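Local coordinates for putative ADP-Ribosyltransferase Scabin (PDB 5EWY), which probably transfers ADP-ribose from NAD+ to DNA, as a bacterial mono-ADP-ribosyltransferase toxin, and is held here in complex with an inhibitor, at residues A[140-146]-A[159-164]; A[74-78]-A[116-122]; A[82-87]-A[132-136]; A[169-174]-A[193-199]. All blocks are in the same frame, centred on the assembly; numbering follows the deposited sequence.

Contact 1 (A[140-146]-A[159-164]); sequences PGGVDVN and VEVAFP. With 5TQ (4-(8-fluoranyl-6-oxidanylidene-1,3,4,5-tetrahydrobenzo[c][1,6]naphthyridin-2-yl)butanoic acid), chain B.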
# COMPACT_ATOMS: atom_id res chain seq x y z
N PRO A 140 9.36 -2.56 0.99
CA PRO A 140 9.69 -3.76 0.22
C PRO A 140 8.49 -4.68 0.15
O PRO A 140 7.68 -4.75 1.07
CB PRO A 140 10.81 -4.42 1.03
CG PRO A 140 10.55 -3.99 2.43
CD PRO A 140 9.96 -2.60 2.34
N GLY A 141 8.40 -5.39 -0.97
CA GLY A 141 7.46 -6.50 -1.06
C GLY A 141 6.06 -6.10 -1.47
O GLY A 141 5.86 -5.23 -2.32
N GLY A 142 5.08 -6.75 -0.85
CA GLY A 142 3.70 -6.58 -1.28
C GLY A 142 3.33 -7.55 -2.38
O GLY A 142 4.16 -8.03 -3.14
N VAL A 143 2.05 -7.90 -2.41
CA VAL A 143 1.52 -8.79 -3.44
C VAL A 143 1.06 -7.93 -4.61
O VAL A 143 0.19 -7.06 -4.46
CB VAL A 143 0.35 -9.63 -2.89
CG1 VAL A 143 -0.19 -10.52 -3.99
CG2 VAL A 143 0.79 -10.46 -1.68
N ASP A 144 1.62 -8.18 -5.79
CA ASP A 144 1.20 -7.46 -6.99
C ASP A 144 -0.13 -8.06 -7.45
O ASP A 144 -0.18 -9.20 -7.92
CB ASP A 144 2.28 -7.54 -8.06
CG ASP A 144 1.96 -6.70 -9.28
OD1 ASP A 144 0.81 -6.77 -9.76
OD2 ASP A 144 2.85 -5.97 -9.78
N VAL A 145 -1.21 -7.29 -7.31
CA VAL A 145 -2.54 -7.84 -7.50
C VAL A 145 -2.72 -8.31 -8.94
O VAL A 145 -3.17 -9.43 -9.19
CB VAL A 145 -3.62 -6.84 -7.08
CG1 VAL A 145 -5.02 -7.29 -7.57
CG2 VAL A 145 -3.64 -6.70 -5.58
N ASN A 146 -2.41 -7.46 -9.91
CA ASN A 146 -2.66 -7.84 -11.30
C ASN A 146 -1.77 -8.99 -11.75
O ASN A 146 -2.19 -9.80 -12.59
CB ASN A 146 -2.52 -6.64 -12.23
CG ASN A 146 -3.63 -5.64 -12.04
OD1 ASN A 146 -4.56 -5.84 -11.24
ND2 ASN A 146 -3.55 -4.54 -12.78
N VAL A 159 -4.11 -0.88 -10.41
CA VAL A 159 -2.71 -1.30 -10.35
C VAL A 159 -2.24 -1.44 -8.90
O VAL A 159 -1.27 -0.81 -8.44
CB VAL A 159 -1.78 -0.47 -11.26
CG1 VAL A 159 -2.14 -0.68 -12.71
CG2 VAL A 159 -1.80 1.00 -10.90
N GLU A 160 -2.93 -2.31 -8.18
CA GLU A 160 -2.84 -2.44 -6.73
C GLU A 160 -1.68 -3.33 -6.32
O GLU A 160 -1.35 -4.31 -6.99
CB GLU A 160 -4.15 -3.02 -6.20
CG GLU A 160 -4.20 -3.12 -4.70
CD GLU A 160 -5.50 -3.63 -4.17
OE1 GLU A 160 -6.47 -3.71 -4.95
OE2 GLU A 160 -5.53 -3.95 -2.96
N VAL A 161 -1.09 -2.98 -5.18
CA VAL A 161 -0.15 -3.81 -4.46
C VAL A 161 -0.73 -3.98 -3.05
O VAL A 161 -0.97 -2.98 -2.34
CB VAL A 161 1.26 -3.19 -4.42
CG1 VAL A 161 2.22 -4.05 -3.58
CG2 VAL A 161 1.82 -3.00 -5.84
N ALA A 162 -0.96 -5.22 -2.65
CA ALA A 162 -1.60 -5.52 -1.38
C ALA A 162 -0.56 -5.99 -0.36
O ALA A 162 0.14 -6.98 -0.59
CB ALA A 162 -2.63 -6.62 -1.56
N PHE A 163 -0.47 -5.28 0.77
CA PHE A 163 0.54 -5.59 1.78
C PHE A 163 -0.04 -6.47 2.87
O PHE A 163 -0.82 -5.99 3.70
CB PHE A 163 1.13 -4.31 2.37
CG PHE A 163 2.19 -3.72 1.50
CD1 PHE A 163 3.51 -4.12 1.63
CD2 PHE A 163 1.85 -2.85 0.47
CE1 PHE A 163 4.48 -3.63 0.78
CE2 PHE A 163 2.81 -2.36 -0.39
CZ PHE A 163 4.13 -2.75 -0.24
N PRO A 164 0.27 -7.77 2.90
CA PRO A 164 -0.25 -8.63 3.98
C PRO A 164 0.40 -8.25 5.30
O PRO A 164 1.62 -8.18 5.41
CB PRO A 164 0.14 -10.04 3.54
CG PRO A 164 0.65 -9.92 2.13
CD PRO A 164 1.16 -8.51 2.00
N12 5TQ B . -10.05 1.37 0.40
C13 5TQ B . -9.73 2.52 0.99
C15 5TQ B . -11.26 0.61 0.83
C17 5TQ B . -10.94 -0.32 3.18
C01 5TQ B . -5.52 1.53 -3.76
C02 5TQ B . -5.84 0.37 -4.46
C03 5TQ B . -6.94 -0.40 -4.09
C04 5TQ B . -7.71 -0.02 -3.01
C05 5TQ B . -7.43 1.16 -2.30
C06 5TQ B . -6.31 1.93 -2.68
C07 5TQ B . -6.01 3.16 -1.97
C08 5TQ B . -8.22 1.59 -1.17
C09 5TQ B . -7.84 2.80 -0.52
N10 5TQ B . -6.77 3.52 -0.91
C11 5TQ B . -9.36 0.92 -0.68
C14 5TQ B . -8.64 3.23 0.61
C16 5TQ B . -11.63 0.70 2.30
C18 5TQ B . -9.58 0.17 3.63
O19 5TQ B . -5.02 3.87 -2.30
F20 5TQ B . -5.09 0.01 -5.50
O21 5TQ B . -9.24 0.03 4.83
O22 5TQ B . -8.82 0.71 2.80
O HOH W 1 -1.15 -4.83 -9.73
O HOH W 2 -5.12 -3.81 -9.43
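Val145 and Glu160 meet through their torsions: CG of Glu160 is turned opposite its own nitrogen (chi1 -177°) and the chain then runs on extended, while CG2 of Val145 swings back to the nitrogen side and lies 3.7 Å from Glu160 CG. At the other end the first torsion of Phe163 (-81°) folds its ring back toward residues 140-142. Gly142 CA sits over one face, 3.9 Å from the centroid of the Phe163 ring in a CH-pi contact, and Pro140 O reaches the edge, in plane, 3.4 Å from Phe163 CE1. Glycine suits position 142 because CG1 of Val161 and the Phe163 ring press exactly where a side chain would project. Between these ends runs a short antiparallel ladder. Val143 and Ala162 exchange two nearly straight bonds, Val143 N to Ala162 O and Ala162 N to Val143 O, each 2.8 Å, and Val145 N gives a third to Glu160 O at 3.0 Å. Beta-branched valines fit this extended backbone, and Val143 CG2 meets Pro164 CG crosswise at 3.9 Å. Asp144 then N-caps helix 145-149: OD1 accepts from Lys147 N, and OD2 pairs with Tyr120 OH. A water gives protons to Asp144 OD1 and Glu160 O and accepts one from Asn146 N. Glu160 OE2 is tied to Ser117 OG, and Glu160 CB lies 3.2 Å from the inhibitor fluorine F20. Backbone bonds, this water and two hydroxyls thus engage the polar groups of Asp144 and Glu160 and help fix the strand from which Glu160, in a Gln-x-Glu sequence like that of related transferases, enters the ligand pocket.

Contact 2 (A[74-78]-A[116-122]); sequences TLYRS and VSTTYDH. With 5TQ (4-(8-fluoranyl-6-oxidanylidene-1,3,4,5-tetrahydrobenzo[c][1,6]naphthyridin-2-yl)butanoic acid), chain B.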
# COMPACT_ATOMS: atom_id res chain seq x y z
N THR A 74 8.30 4.12 -5.39
CA THR A 74 7.31 4.70 -4.50
C THR A 74 5.93 4.16 -4.87
O THR A 74 5.58 4.06 -6.05
CB THR A 74 7.31 6.21 -4.64
OG1 THR A 74 8.62 6.72 -4.41
CG2 THR A 74 6.34 6.86 -3.64
N LEU A 75 5.18 3.78 -3.84
CA LEU A 75 3.78 3.39 -3.93
C LEU A 75 2.95 4.43 -3.21
O LEU A 75 3.47 5.28 -2.48
CB LEU A 75 3.55 2.00 -3.33
CG LEU A 75 4.34 0.84 -3.96
CD1 LEU A 75 4.13 -0.44 -3.16
CD2 LEU A 75 3.99 0.63 -5.41
N TYR A 76 1.64 4.33 -3.40
CA TYR A 76 0.73 5.35 -2.88
C TYR A 76 -0.48 4.69 -2.24
O TYR A 76 -0.86 3.58 -2.59
CB TYR A 76 0.28 6.34 -3.99
CG TYR A 76 1.47 6.81 -4.78
CD1 TYR A 76 1.93 6.08 -5.87
CD2 TYR A 76 2.16 7.93 -4.41
CE1 TYR A 76 3.08 6.47 -6.55
CE2 TYR A 76 3.31 8.33 -5.10
CZ TYR A 76 3.70 7.60 -6.16
OH TYR A 76 4.85 7.98 -6.81
N ARG A 77 -1.05 5.39 -1.28
CA ARG A 77 -2.31 4.96 -0.68
C ARG A 77 -3.15 6.19 -0.37
O ARG A 77 -2.71 7.06 0.40
CB ARG A 77 -2.07 4.15 0.59
CG ARG A 77 -3.39 3.78 1.26
CD ARG A 77 -3.19 2.85 2.45
NE ARG A 77 -4.43 2.79 3.24
CZ ARG A 77 -5.48 2.02 2.98
NH1 ARG A 77 -6.55 2.10 3.76
NH2 ARG A 77 -5.47 1.14 1.99
N SER A 78 -4.36 6.25 -0.95
CA SER A 78 -5.38 7.22 -0.58
C SER A 78 -6.02 6.73 0.72
O SER A 78 -6.40 5.57 0.81
CB SER A 78 -6.41 7.28 -1.72
OG SER A 78 -7.44 8.17 -1.38
N VAL A 116 -3.31 -4.36 3.44
CA VAL A 116 -3.43 -2.93 3.23
C VAL A 116 -3.19 -2.67 1.75
O VAL A 116 -2.12 -3.02 1.23
CB VAL A 116 -2.47 -2.12 4.10
CG1 VAL A 116 -2.50 -0.65 3.72
CG2 VAL A 116 -2.83 -2.28 5.58
N SER A 117 -4.15 -2.03 1.09
CA SER A 117 -4.06 -1.76 -0.33
C SER A 117 -3.23 -0.52 -0.59
O SER A 117 -3.38 0.50 0.08
CB SER A 117 -5.43 -1.52 -0.92
OG SER A 117 -6.21 -2.71 -0.85
N THR A 118 -2.38 -0.61 -1.61
CA THR A 118 -1.61 0.51 -2.13
C THR A 118 -1.68 0.41 -3.64
O THR A 118 -2.17 -0.57 -4.20
CB THR A 118 -0.14 0.47 -1.67
OG1 THR A 118 0.55 -0.59 -2.32
CG2 THR A 118 -0.05 0.31 -0.12
N THR A 119 -1.11 1.40 -4.32
CA THR A 119 -1.12 1.41 -5.77
C THR A 119 0.22 1.89 -6.32
O THR A 119 0.89 2.73 -5.73
CB THR A 119 -2.27 2.30 -6.31
OG1 THR A 119 -2.24 2.36 -7.73
CG2 THR A 119 -2.22 3.69 -5.74
N TYR A 120 0.51 1.43 -7.53
CA TYR A 120 1.62 1.97 -8.30
C TYR A 120 1.31 3.35 -8.86
O TYR A 120 2.23 4.04 -9.32
CB TYR A 120 1.91 1.05 -9.49
CG TYR A 120 2.50 -0.31 -9.19
CD1 TYR A 120 3.82 -0.44 -8.80
CD2 TYR A 120 1.77 -1.47 -9.42
CE1 TYR A 120 4.39 -1.68 -8.59
CE2 TYR A 120 2.33 -2.73 -9.19
CZ TYR A 120 3.65 -2.81 -8.80
OH TYR A 120 4.24 -4.04 -8.58
N ASP A 121 0.05 3.78 -8.85
CA ASP A 121 -0.41 4.98 -9.55
C ASP A 121 -0.51 6.16 -8.58
O ASP A 121 -1.43 6.21 -7.74
CB ASP A 121 -1.77 4.67 -10.18
CG ASP A 121 -2.33 5.82 -10.98
OD1 ASP A 121 -1.69 6.87 -11.10
OD2 ASP A 121 -3.47 5.63 -11.50
N HIS A 122 0.41 7.11 -8.73
CA HIS A 122 0.39 8.33 -7.94
C HIS A 122 -0.97 9.01 -7.94
O HIS A 122 -1.34 9.65 -6.93
CB HIS A 122 1.46 9.28 -8.47
CG HIS A 122 1.42 10.63 -7.84
ND1 HIS A 122 0.62 11.65 -8.31
CD2 HIS A 122 2.02 11.11 -6.72
CE1 HIS A 122 0.74 12.70 -7.52
NE2 HIS A 122 1.58 12.41 -6.55
N12 5TQ B . -10.05 1.37 0.40
C13 5TQ B . -9.73 2.52 0.99
C15 5TQ B . -11.26 0.61 0.83
C17 5TQ B . -10.94 -0.32 3.18
C01 5TQ B . -5.52 1.53 -3.76
C02 5TQ B . -5.84 0.37 -4.46
C03 5TQ B . -6.94 -0.40 -4.09
C04 5TQ B . -7.71 -0.02 -3.01
C05 5TQ B . -7.43 1.16 -2.30
C06 5TQ B . -6.31 1.93 -2.68
C07 5TQ B . -6.01 3.16 -1.97
C08 5TQ B . -8.22 1.59 -1.17
C09 5TQ B . -7.84 2.80 -0.52
N10 5TQ B . -6.77 3.52 -0.91
C11 5TQ B . -9.36 0.92 -0.68
C14 5TQ B . -8.64 3.23 0.61
C16 5TQ B . -11.63 0.70 2.30
C18 5TQ B . -9.58 0.17 3.63
O19 5TQ B . -5.02 3.87 -2.30
F20 5TQ B . -5.09 0.01 -5.50
O21 5TQ B . -9.24 0.03 4.83
O22 5TQ B . -8.82 0.71 2.80
O HOH W 3 -6.67 -1.59 2.52
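Arg77 sends NH2 to Ser117 O, 2.9 Å away, in a nearly straight bond (165°) that lies in the guanidinium plane and uses a carbonyl lone pair. The same flat group is sandwiched, with Val116 CG1 over one face and inhibitor atom C14 over the opposite one, while Arg77 NH1 donates to the inhibitor carboxylate O22 at 2.8 Å. An arginine suits the place because its three nitrogens can serve different partners: NE forms a salt bridge with Asp79. Alongside, Ser78 grips the inhibitor's lactam by backbone alone, Ser78 N giving to O19 at 2.8 Å and Ser78 O accepting from N10 at 2.7 Å, a pairing consistent with mimicry of nicotinamide. Ser117 CB touches the ring system at C04, 3.4 Å off; its small side chain lets the ring come this close.

Behind this first shell, Tyr76 and Thr119 form a single antiparallel hydrogen-bonded pair that sets the two backbones. Thr119 OG1, also hydrogen-bonded to Gln158 O, accepts from Asp121 N, an ST turn that bends the chain so that His122 passes over Tyr76. Its CA stands above the centre of the Tyr76 ring, 3.5 Å from the centroid, and the imidazole offers its edge to that ring in an offset edge-to-face pair (planes at 84°). Leu75 CD2 packs on Tyr120 CD1 at 3.6 Å.

Segments 75-78 and 116-119 run at 121° to each other. Strand 75-79 continues into a four-stranded sheet through 133-137, whereas strand 115-119 pairs with 160-164 in a three-stranded one, so the inhibitor lies where the two sheets meet.

Contact 3 (A[82-87]-A[132-136]); sequences GPAVVF and GYNYY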
# COMPACT_ATOMS: atom_id res chain seq x y z
N GLY A 82 -5.77 10.30 9.17
CA GLY A 82 -4.84 11.41 9.17
C GLY A 82 -3.44 11.00 9.55
O GLY A 82 -3.20 9.96 10.17
N PRO A 83 -2.47 11.84 9.17
CA PRO A 83 -1.06 11.48 9.37
C PRO A 83 -0.64 11.36 10.81
O PRO A 83 0.29 10.61 11.11
CB PRO A 83 -0.29 12.58 8.63
CG PRO A 83 -1.24 13.70 8.49
CD PRO A 83 -2.63 13.11 8.45
N ALA A 84 -1.28 12.07 11.74
CA ALA A 84 -0.88 11.86 13.12
C ALA A 84 -1.04 10.40 13.51
O ALA A 84 -0.22 9.85 14.25
CB ALA A 84 -1.68 12.77 14.05
N VAL A 85 -2.07 9.74 12.98
CA VAL A 85 -2.34 8.34 13.30
C VAL A 85 -1.44 7.43 12.48
O VAL A 85 -0.80 6.51 13.02
CB VAL A 85 -3.82 8.04 13.04
CG1 VAL A 85 -4.12 6.58 13.33
CG2 VAL A 85 -4.73 8.99 13.85
N VAL A 86 -1.38 7.65 11.17
CA VAL A 86 -0.60 6.78 10.29
C VAL A 86 0.89 6.86 10.61
O VAL A 86 1.58 5.85 10.62
CB VAL A 86 -0.89 7.12 8.83
CG1 VAL A 86 0.03 6.34 7.89
CG2 VAL A 86 -2.31 6.81 8.47
N PHE A 87 1.41 8.05 10.89
CA PHE A 87 2.83 8.12 11.19
C PHE A 87 3.16 7.44 12.51
O PHE A 87 4.27 6.94 12.68
CB PHE A 87 3.31 9.57 11.21
CG PHE A 87 3.26 10.26 9.87
CD1 PHE A 87 3.00 9.57 8.69
CD2 PHE A 87 3.52 11.62 9.80
CE1 PHE A 87 2.95 10.24 7.45
CE2 PHE A 87 3.49 12.28 8.57
CZ PHE A 87 3.22 11.60 7.42
N GLY A 132 -9.06 12.12 2.01
CA GLY A 132 -8.39 13.35 2.24
C GLY A 132 -6.91 13.39 2.08
O GLY A 132 -6.41 14.46 2.08
N TYR A 133 -6.24 12.24 1.97
CA TYR A 133 -4.82 12.24 1.85
C TYR A 133 -4.29 11.24 0.84
O TYR A 133 -4.84 10.22 0.65
CB TYR A 133 -4.26 11.85 3.22
CG TYR A 133 -4.65 12.76 4.36
CD1 TYR A 133 -3.95 13.88 4.62
CD2 TYR A 133 -5.72 12.49 5.15
CE1 TYR A 133 -4.32 14.73 5.63
CE2 TYR A 133 -6.09 13.34 6.14
CZ TYR A 133 -5.37 14.44 6.38
OH TYR A 133 -5.71 15.28 7.38
N ASN A 134 -3.18 11.61 0.24
CA ASN A 134 -2.41 10.71 -0.63
C ASN A 134 -1.09 10.42 0.09
O ASN A 134 -0.23 11.29 0.19
CB ASN A 134 -2.19 11.37 -1.99
CG ASN A 134 -1.76 10.39 -3.06
OD1 ASN A 134 -2.18 9.22 -3.06
ND2 ASN A 134 -0.91 10.86 -3.98
N TYR A 135 -0.94 9.20 0.60
CA TYR A 135 0.29 8.77 1.27
C TYR A 135 1.28 8.18 0.28
O TYR A 135 0.91 7.54 -0.71
CB TYR A 135 -0.04 7.73 2.34
CG TYR A 135 -0.73 8.31 3.55
CD1 TYR A 135 -2.11 8.41 3.63
CD2 TYR A 135 0.01 8.75 4.64
CE1 TYR A 135 -2.73 8.95 4.74
CE2 TYR A 135 -0.58 9.29 5.74
CZ TYR A 135 -1.96 9.39 5.80
OH TYR A 135 -2.50 9.95 6.93
N TYR A 136 2.56 8.46 0.55
CA TYR A 136 3.71 8.05 -0.25
C TYR A 136 4.46 7.00 0.56
O TYR A 136 4.76 7.22 1.74
CB TYR A 136 4.62 9.26 -0.50
CG TYR A 136 4.06 10.32 -1.42
CD1 TYR A 136 2.81 10.91 -1.17
CD2 TYR A 136 4.72 10.71 -2.54
CE1 TYR A 136 2.31 11.87 -2.00
CE2 TYR A 136 4.20 11.65 -3.41
CZ TYR A 136 2.97 12.21 -3.14
OH TYR A 136 2.50 13.16 -3.99
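Tyr135 drives its ring between strand 133-136 and the start of helix 83-87, and here the packing is close. Val86 CG1 lies 3.7 Å from Tyr135 CE2, Val86 CG2 reaches the hydroxyl at 3.5 Å from Tyr135 OH, and Phe87 CE1 approaches Tyr135 CE2 at 4.0 Å. These three side chains are buried. The hydroxyl sits against the Gly82-Pro83 peptide, yet its hydrogen bond goes to Arg81 O; Pro83 N, 2.9 Å from Tyr135 OH, has no hydrogen to share. Proline suits a first helical turn, where no backbone NH partner is required, and Gly82, at the N-cap, has no CB to be crowded by the proline ring that follows.

The other side touches as closely but over less surface, and is partly exposed. Tyr133, its CG turned to the backbone-N side (chi1 -59°), lays one face under the Pro83 ring: Pro83 CD stands 3.9 Å from the centroid of the Tyr133 ring, offset toward the rim, in a CH-pi contact. Gly82 CA touches the same ring at CE2, 3.8 Å.

Val175 of the neighbouring strand 172-179 touches Pro83, Phe87 and both tyrosines. This is helix-on-sheet packing: with the axes of 83-87 and 133-136 11.4 Å apart and 25° from parallel, the helix layers over one face of the four-stranded antiparallel sheet.

Contact 4 (A[169-174]-A[193-199]); sequences TEFVIG and NPHYEPW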
# COMPACT_ATOMS: atom_id res chain seq x y z
N THR A 169 5.45 2.06 10.01
CA THR A 169 5.60 3.49 9.77
C THR A 169 6.96 3.83 9.15
O THR A 169 7.05 4.79 8.37
CB THR A 169 5.38 4.29 11.06
OG1 THR A 169 5.52 5.69 10.77
CG2 THR A 169 6.39 3.88 12.15
N GLU A 170 8.00 3.04 9.42
CA GLU A 170 9.32 3.34 8.86
C GLU A 170 9.30 3.31 7.34
O GLU A 170 10.26 3.79 6.71
CB GLU A 170 10.39 2.38 9.41
CG GLU A 170 10.27 0.94 8.95
CD GLU A 170 11.22 0.01 9.66
OE1 GLU A 170 12.43 0.02 9.32
OE2 GLU A 170 10.74 -0.74 10.54
N PHE A 171 8.29 2.70 6.74
CA PHE A 171 8.18 2.61 5.28
C PHE A 171 7.20 3.60 4.69
O PHE A 171 6.95 3.57 3.47
CB PHE A 171 7.81 1.19 4.85
CG PHE A 171 8.75 0.15 5.36
CD1 PHE A 171 10.06 0.09 4.91
CD2 PHE A 171 8.35 -0.74 6.34
CE1 PHE A 171 10.93 -0.86 5.41
CE2 PHE A 171 9.22 -1.68 6.83
CZ PHE A 171 10.50 -1.75 6.36
N VAL A 172 6.64 4.48 5.51
CA VAL A 172 5.75 5.54 5.03
C VAL A 172 6.59 6.81 4.91
O VAL A 172 7.09 7.34 5.91
CB VAL A 172 4.55 5.73 5.97
CG1 VAL A 172 3.70 6.89 5.48
CG2 VAL A 172 3.74 4.44 6.03
N ILE A 173 6.76 7.29 3.68
CA ILE A 173 7.58 8.47 3.44
C ILE A 173 6.93 9.71 4.03
O ILE A 173 7.58 10.54 4.68
CB ILE A 173 7.81 8.69 1.94
CG1 ILE A 173 8.44 7.49 1.25
CG2 ILE A 173 8.68 9.91 1.76
CD1 ILE A 173 8.27 7.54 -0.25
N GLY A 174 5.64 9.89 3.76
CA GLY A 174 4.97 11.14 4.04
C GLY A 174 3.61 11.14 3.38
O GLY A 174 3.12 10.10 2.95
N ASN A 193 7.05 12.01 7.10
CA ASN A 193 6.95 11.18 8.30
C ASN A 193 8.28 11.19 9.04
O ASN A 193 9.29 10.77 8.47
CB ASN A 193 6.56 9.76 7.88
CG ASN A 193 6.52 8.79 9.04
OD1 ASN A 193 6.55 9.19 10.20
ND2 ASN A 193 6.45 7.51 8.72
N PRO A 194 8.33 11.67 10.28
CA PRO A 194 9.61 11.68 11.01
C PRO A 194 10.20 10.30 11.22
O PRO A 194 11.41 10.17 11.48
CB PRO A 194 9.27 12.37 12.34
CG PRO A 194 7.84 12.22 12.50
CD PRO A 194 7.24 12.21 11.11
N HIS A 195 9.40 9.25 11.08
CA HIS A 195 9.83 7.88 11.31
C HIS A 195 10.27 7.15 10.04
O HIS A 195 10.68 5.99 10.13
CB HIS A 195 8.70 7.11 11.99
CG HIS A 195 8.30 7.69 13.30
ND1 HIS A 195 7.02 8.14 13.56
CD2 HIS A 195 9.01 7.90 14.43
CE1 HIS A 195 6.97 8.61 14.79
NE2 HIS A 195 8.16 8.47 15.34
N TYR A 196 10.21 7.80 8.88
CA TYR A 196 10.64 7.15 7.65
C TYR A 196 12.12 6.82 7.73
O TYR A 196 12.94 7.66 8.12
CB TYR A 196 10.37 8.09 6.48
CG TYR A 196 10.91 7.64 5.14
CD1 TYR A 196 10.77 6.33 4.70
CD2 TYR A 196 11.55 8.55 4.30
CE1 TYR A 196 11.27 5.93 3.45
CE2 TYR A 196 12.05 8.16 3.07
CZ TYR A 196 11.90 6.86 2.65
OH TYR A 196 12.38 6.50 1.39
N GLU A 197 12.46 5.59 7.37
CA GLU A 197 13.84 5.10 7.38
C GLU A 197 14.20 4.61 5.99
O GLU A 197 13.87 3.46 5.62
CB GLU A 197 14.01 4.00 8.41
CG GLU A 197 13.90 4.55 9.82
CD GLU A 197 14.22 3.55 10.90
OE1 GLU A 197 14.59 2.40 10.58
OE2 GLU A 197 14.08 3.91 12.09
N PRO A 198 14.87 5.44 5.19
CA PRO A 198 15.30 5.01 3.86
C PRO A 198 16.12 3.74 3.97
O PRO A 198 16.92 3.57 4.89
CB PRO A 198 16.18 6.18 3.39
CG PRO A 198 15.70 7.35 4.10
CD PRO A 198 15.12 6.87 5.41
N TRP A 199 15.94 2.86 2.98
CA TRP A 199 16.59 1.56 2.97
C TRP A 199 17.21 1.21 1.62
O TRP A 199 17.77 0.12 1.49
CB TRP A 199 15.62 0.45 3.41
CG TRP A 199 14.31 0.45 2.64
CD1 TRP A 199 13.24 1.29 2.85
CD2 TRP A 199 13.94 -0.40 1.56
NE1 TRP A 199 12.25 1.02 1.94
CE2 TRP A 199 12.63 -0.03 1.16
CE3 TRP A 199 14.56 -1.47 0.90
CZ2 TRP A 199 11.99 -0.62 0.08
CZ3 TRP A 199 13.90 -2.07 -0.16
CH2 TRP A 199 12.61 -1.66 -0.53
O HOH W 4 13.68 0.72 7.08
O HOH W 5 10.01 11.61 5.16
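A type I turn from Asn193 to Tyr196 lies against the 3-10 turn 169-171 and the start of strand 172-174, with Asn193 N bonded to Ile173 O at 2.9 Å and Glu197 N to Glu170 O, also 2.9 Å and almost straight (174°). Asn193 is the central side chain. Its trans first torsion (chi1 176°) carries the amide in between the two turns, where both hydrogens of ND2 are used: one goes to Thr169 OG1, the other to Val172 O, each at 2.9 Å. Asn193 OD1 accepts from His195 N, an Asx turn in which the donor stands above the carbonyl plane. Asparagine suits the place because one short group both donates and accepts. Thr169 OG1 is in turn bonded to Phe87 O, which also takes a bond from His195 ND1.

Tyr196 is sandwiched. Pro198 CD covers the centre of one face, Ile173 CG1 lies over the other, 4.0 Å from the centroid of the Tyr196 ring, and the hydroxyl reaches Asp138. Farther on, Phe171 turns its edge to the five-membered ring of Trp199, planes at 86° and centroids 5.4 Å apart; Trp199 NE1 donates to Asp138 O.

Two acids lie close: Glu170 OE1 and Glu197 OE1 stand 3.5 Å apart. A water bridging Glu170 OE1 and Glu197 O, together with the salt bridge from Glu170 OE2 to Arg168, probably eases this repulsion. Backbone and amide bonds therefore set the position of the C-terminal tail, and the aromatic packing fills in around them.

Overall arrangement
From the N terminus, segment 74-78 opens contact 2 and 82-87 opens contact 3; 116-122 closes the first and 132-136 the second, so these two long loops cross. Contacts 1 and 4 follow in series. Contact 1 closes a short loop, 140-146 to 159-164, and contact 4 brings the C-terminal tail back to 169-174 round the hairpin of strands 172-179 and 184-192. Contacts 1 and 2 share the three-stranded sheet and the inhibitor; contacts 2, 3 and 4 meet on the four-stranded one. Contact 2 therefore joins the two sheets, while contacts 3 and 4, linked through Phe87 and Thr169, bind helix 83-89 and the tail to the second.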